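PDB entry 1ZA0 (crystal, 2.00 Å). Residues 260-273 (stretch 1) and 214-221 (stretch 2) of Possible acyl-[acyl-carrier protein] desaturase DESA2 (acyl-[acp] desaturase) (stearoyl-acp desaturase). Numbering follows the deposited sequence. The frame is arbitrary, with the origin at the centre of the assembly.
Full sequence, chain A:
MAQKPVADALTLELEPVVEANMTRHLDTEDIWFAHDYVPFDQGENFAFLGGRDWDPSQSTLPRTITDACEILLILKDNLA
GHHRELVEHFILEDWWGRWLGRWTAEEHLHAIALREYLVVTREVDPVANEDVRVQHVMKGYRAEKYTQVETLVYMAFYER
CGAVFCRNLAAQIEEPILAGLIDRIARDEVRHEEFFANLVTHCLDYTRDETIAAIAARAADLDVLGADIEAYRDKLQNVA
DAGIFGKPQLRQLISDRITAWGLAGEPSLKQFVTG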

# COMPACT_ATOMS: atom_id res chain seq x y z
N ALA A 260 -13.92 -12.85 -3.56
CA ALA A 260 -14.59 -11.64 -4.00
C ALA A 260 -14.71 -11.57 -5.54
O ALA A 260 -15.58 -10.87 -6.03
CB ALA A 260 -13.88 -10.41 -3.45
N TRP A 261 -13.80 -12.22 -6.29
CA TRP A 261 -13.94 -12.41 -7.75
C TRP A 261 -14.90 -13.54 -8.15
O TRP A 261 -15.05 -13.84 -9.33
CB TRP A 261 -12.56 -12.65 -8.46
CG TRP A 261 -11.78 -11.33 -8.68
CD1 TRP A 261 -12.25 -10.16 -9.16
CD2 TRP A 261 -10.40 -11.14 -8.44
NE1 TRP A 261 -11.25 -9.22 -9.22
CE2 TRP A 261 -10.09 -9.82 -8.79
CE3 TRP A 261 -9.38 -11.97 -7.97
CZ2 TRP A 261 -8.83 -9.29 -8.62
CZ3 TRP A 261 -8.14 -11.49 -7.85
CH2 TRP A 261 -7.86 -10.14 -8.17
N GLY A 262 -15.45 -14.25 -7.18
CA GLY A 262 -16.43 -15.28 -7.46
C GLY A 262 -15.73 -16.58 -7.79
O GLY A 262 -16.33 -17.51 -8.34
N LEU A 263 -14.45 -16.65 -7.46
CA LEU A 263 -13.64 -17.79 -7.90
C LEU A 263 -13.34 -18.82 -6.82
O LEU A 263 -12.41 -19.59 -6.99
CB LEU A 263 -12.33 -17.30 -8.53
CG LEU A 263 -12.49 -16.44 -9.77
CD1 LEU A 263 -11.17 -15.81 -10.18
CD2 LEU A 263 -13.15 -17.21 -10.94
N ALA A 264 -14.07 -18.77 -5.70
CA ALA A 264 -13.71 -19.57 -4.52
C ALA A 264 -13.70 -21.08 -4.79
O ALA A 264 -12.88 -21.78 -4.22
CB ALA A 264 -14.62 -19.26 -3.29
N GLY A 265 -14.56 -21.55 -5.68
CA GLY A 265 -14.63 -22.96 -6.03
C GLY A 265 -13.98 -23.32 -7.34
O GLY A 265 -14.10 -24.42 -7.84
N GLU A 266 -13.32 -22.36 -7.96
CA GLU A 266 -12.51 -22.62 -9.14
C GLU A 266 -11.45 -23.67 -8.82
O GLU A 266 -10.70 -23.51 -7.86
CB GLU A 266 -11.85 -21.32 -9.57
CG GLU A 266 -11.06 -21.37 -10.85
CD GLU A 266 -11.93 -21.74 -12.06
OE1 GLU A 266 -13.14 -21.35 -12.13
OE2 GLU A 266 -11.36 -22.41 -12.93
N PRO A 267 -11.42 -24.80 -9.57
CA PRO A 267 -10.54 -25.93 -9.20
C PRO A 267 -9.05 -25.58 -8.92
O PRO A 267 -8.54 -25.98 -7.90
CB PRO A 267 -10.67 -26.91 -10.39
CG PRO A 267 -12.00 -26.60 -11.02
CD PRO A 267 -12.22 -25.10 -10.77
N SER A 268 -8.40 -24.84 -9.79
CA SER A 268 -6.96 -24.50 -9.62
C SER A 268 -6.64 -23.42 -8.55
O SER A 268 -5.47 -22.99 -8.41
CB SER A 268 -6.40 -24.04 -10.95
OG SER A 268 -6.77 -22.70 -11.21
N LEU A 269 -7.66 -22.96 -7.83
CA LEU A 269 -7.49 -21.90 -6.82
C LEU A 269 -8.04 -22.30 -5.45
O LEU A 269 -7.85 -21.56 -4.51
CB LEU A 269 -8.22 -20.62 -7.26
CG LEU A 269 -7.84 -19.97 -8.59
CD1 LEU A 269 -8.81 -18.83 -8.90
CD2 LEU A 269 -6.38 -19.49 -8.59
N LYS A 270 -8.75 -23.43 -5.36
CA LYS A 270 -9.40 -23.84 -4.10
C LYS A 270 -8.35 -24.11 -3.01
O LYS A 270 -8.65 -24.04 -1.83
CB LYS A 270 -10.37 -25.06 -4.31
N GLN A 271 -7.14 -24.41 -3.43
CA GLN A 271 -6.00 -24.61 -2.52
C GLN A 271 -5.49 -23.34 -1.82
O GLN A 271 -4.74 -23.44 -0.84
CB GLN A 271 -4.84 -25.22 -3.28
CG GLN A 271 -4.29 -24.32 -4.35
CD GLN A 271 -3.03 -24.86 -4.99
OE1 GLN A 271 -2.12 -25.29 -4.29
NE2 GLN A 271 -2.96 -24.81 -6.31
N PHE A 272 -5.89 -22.17 -2.34
CA PHE A 272 -5.60 -20.86 -1.72
C PHE A 272 -6.77 -20.30 -0.95
O PHE A 272 -6.66 -19.18 -0.47
CB PHE A 272 -5.21 -19.85 -2.77
CG PHE A 272 -4.13 -20.33 -3.67
CD1 PHE A 272 -2.81 -20.45 -3.20
CD2 PHE A 272 -4.41 -20.68 -4.98
CE1 PHE A 272 -1.79 -20.91 -4.05
CE2 PHE A 272 -3.42 -21.13 -5.84
CZ PHE A 272 -2.08 -21.24 -5.36
N VAL A 273 -7.89 -21.03 -0.88
CA VAL A 273 -9.07 -20.55 -0.19
C VAL A 273 -9.18 -21.25 1.14
O VAL A 273 -9.06 -22.46 1.24
CB VAL A 273 -10.36 -20.79 -1.00
CG1 VAL A 273 -11.59 -20.40 -0.22
CG2 VAL A 273 -10.31 -20.03 -2.33
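Stretch 2 214-221: AIAARAAD

The most distinctive feature of this contact is a methyl group set squarely over an aromatic ring: CB of Ala-219 lies 3.6 Å from the centroid of the six-membered ring of Phe-272 and only 8° off the ring normal, a nearly ideal CH-pi arrangement. The closest atoms of these two residues, Phe-272 CG and Ala-219 CB, are 3.7 Å apart. Alanine suits this position because its short side chain lets the flat ring come down close to the helix, with the two CA atoms of Phe-272 and Ala-219 6.9 Å apart.

Stretch 2 is helical throughout, continuing a helix that begins earlier in the chain, and its backbone bonds include Ala-219 N to Ile-215 O at 2.9 Å and Ala-220 N to Ala-216 O at 3.2 Å. Stretch 1 has no regular helix or strand over the length of the contact, so no crossing angle describes the pair. From Leu-269 to Phe-272 stretch 1 runs in the same sense as the helix: Leu-269 is nearest Ala-216, CA to CA 6.0 Å, and three residues further on in each stretch Phe-272 is nearest Ala-219.

The path of stretch 1 is set by turns. At Gly-262 a Schellman motif closes the preceding helix, and the positive phi there is one that glycine adopts readily. A type I beta turn follows from Leu-263 to Glu-266, with Glu-266 N bonded to Leu-263 O at 3.1 Å. Further along, Phe-272 N bonds to Leu-269 O at 3.0 Å.

At the earlier end of the helix segment, Ile-215 points toward stretch 1 and meets three apolar residues. Its CD1 lies 3.8 Å from Trp-261 CE3 and 3.7 Å from Leu-263 CD1, while its CG2 is 4.0 Å from Leu-269 CD2. A branched side chain can reach several neighbours at once, and here both branches are used. The indole keeps its polar atom satisfied, since NE1 is hydrogen-bonded elsewhere in the structure.

Leu-269 leaves its backbone sideways, but its end comes nearer the helix. CD2 packs 3.4 Å from Ala-216 CA and 3.6 Å from Ala-216 CB, a tight fit that the small alanine permits by leaving its backbone accessible. The Phe-272 ring extends the same packing along the helix: CE1 is 3.8 Å from Ala-220 CA, and CZ is 4.0 Å from Ala-220 CB.

No hydrogen bond joins the stretches, and 358 Å² is buried between them. On the helix, Arg-218 NH2 and Asp-221 OD2 form a salt bridge at 2.5 Å, clear of this apolar contact.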

# COMPACT_ATOMS: atom_id res chain seq x y z
N ALA A 214 -3.12 -16.28 -14.12
CA ALA A 214 -2.42 -15.18 -13.49
C ALA A 214 -2.76 -15.12 -11.98
O ALA A 214 -1.87 -14.97 -11.16
CB ALA A 214 -2.71 -13.90 -14.19
N ILE A 215 -4.01 -15.34 -11.61
CA ILE A 215 -4.40 -15.28 -10.21
C ILE A 215 -3.77 -16.42 -9.46
O ILE A 215 -3.26 -16.24 -8.32
CB ILE A 215 -5.96 -15.25 -10.07
CG1 ILE A 215 -6.52 -13.97 -10.67
CG2 ILE A 215 -6.34 -15.45 -8.60
CD1 ILE A 215 -8.05 -13.97 -10.90
N ALA A 216 -3.76 -17.60 -10.07
CA ALA A 216 -3.12 -18.77 -9.45
C ALA A 216 -1.65 -18.54 -9.18
O ALA A 216 -1.16 -18.82 -8.09
CB ALA A 216 -3.31 -20.04 -10.33
N ALA A 217 -0.95 -17.98 -10.15
CA ALA A 217 0.51 -17.80 -10.04
C ALA A 217 0.89 -16.74 -8.97
O ALA A 217 1.82 -16.95 -8.19
CB ALA A 217 1.10 -17.44 -11.39
N ARG A 218 0.16 -15.61 -8.93
CA ARG A 218 0.32 -14.61 -7.88
C ARG A 218 -0.03 -15.15 -6.51
O ARG A 218 0.73 -14.95 -5.57
CB ARG A 218 -0.48 -13.36 -8.20
CG ARG A 218 0.14 -12.52 -9.29
CD ARG A 218 1.73 -12.23 -9.14
NE ARG A 218 2.35 -12.41 -10.46
CZ ARG A 218 2.89 -13.55 -10.97
NH1 ARG A 218 3.36 -13.52 -12.20
NH2 ARG A 218 3.01 -14.68 -10.28
N ALA A 219 -1.14 -15.87 -6.39
CA ALA A 219 -1.56 -16.43 -5.12
C ALA A 219 -0.46 -17.29 -4.54
O ALA A 219 -0.30 -17.34 -3.32
CB ALA A 219 -2.81 -17.23 -5.25
N ALA A 220 0.28 -18.00 -5.40
CA ALA A 220 1.31 -18.94 -4.92
C ALA A 220 2.59 -18.18 -4.55
O ALA A 220 3.32 -18.63 -3.68
CB ALA A 220 1.64 -20.01 -5.95
N ASP A 221 2.85 -17.06 -5.22
CA ASP A 221 4.15 -16.39 -5.12
C ASP A 221 4.17 -15.09 -4.32
O ASP A 221 5.27 -14.57 -4.08
CB ASP A 221 4.78 -16.18 -6.53
CG ASP A 221 4.46 -14.80 -7.14
OD1 ASP A 221 4.09 -13.84 -6.39
OD2 ASP A 221 4.61 -14.58 -8.36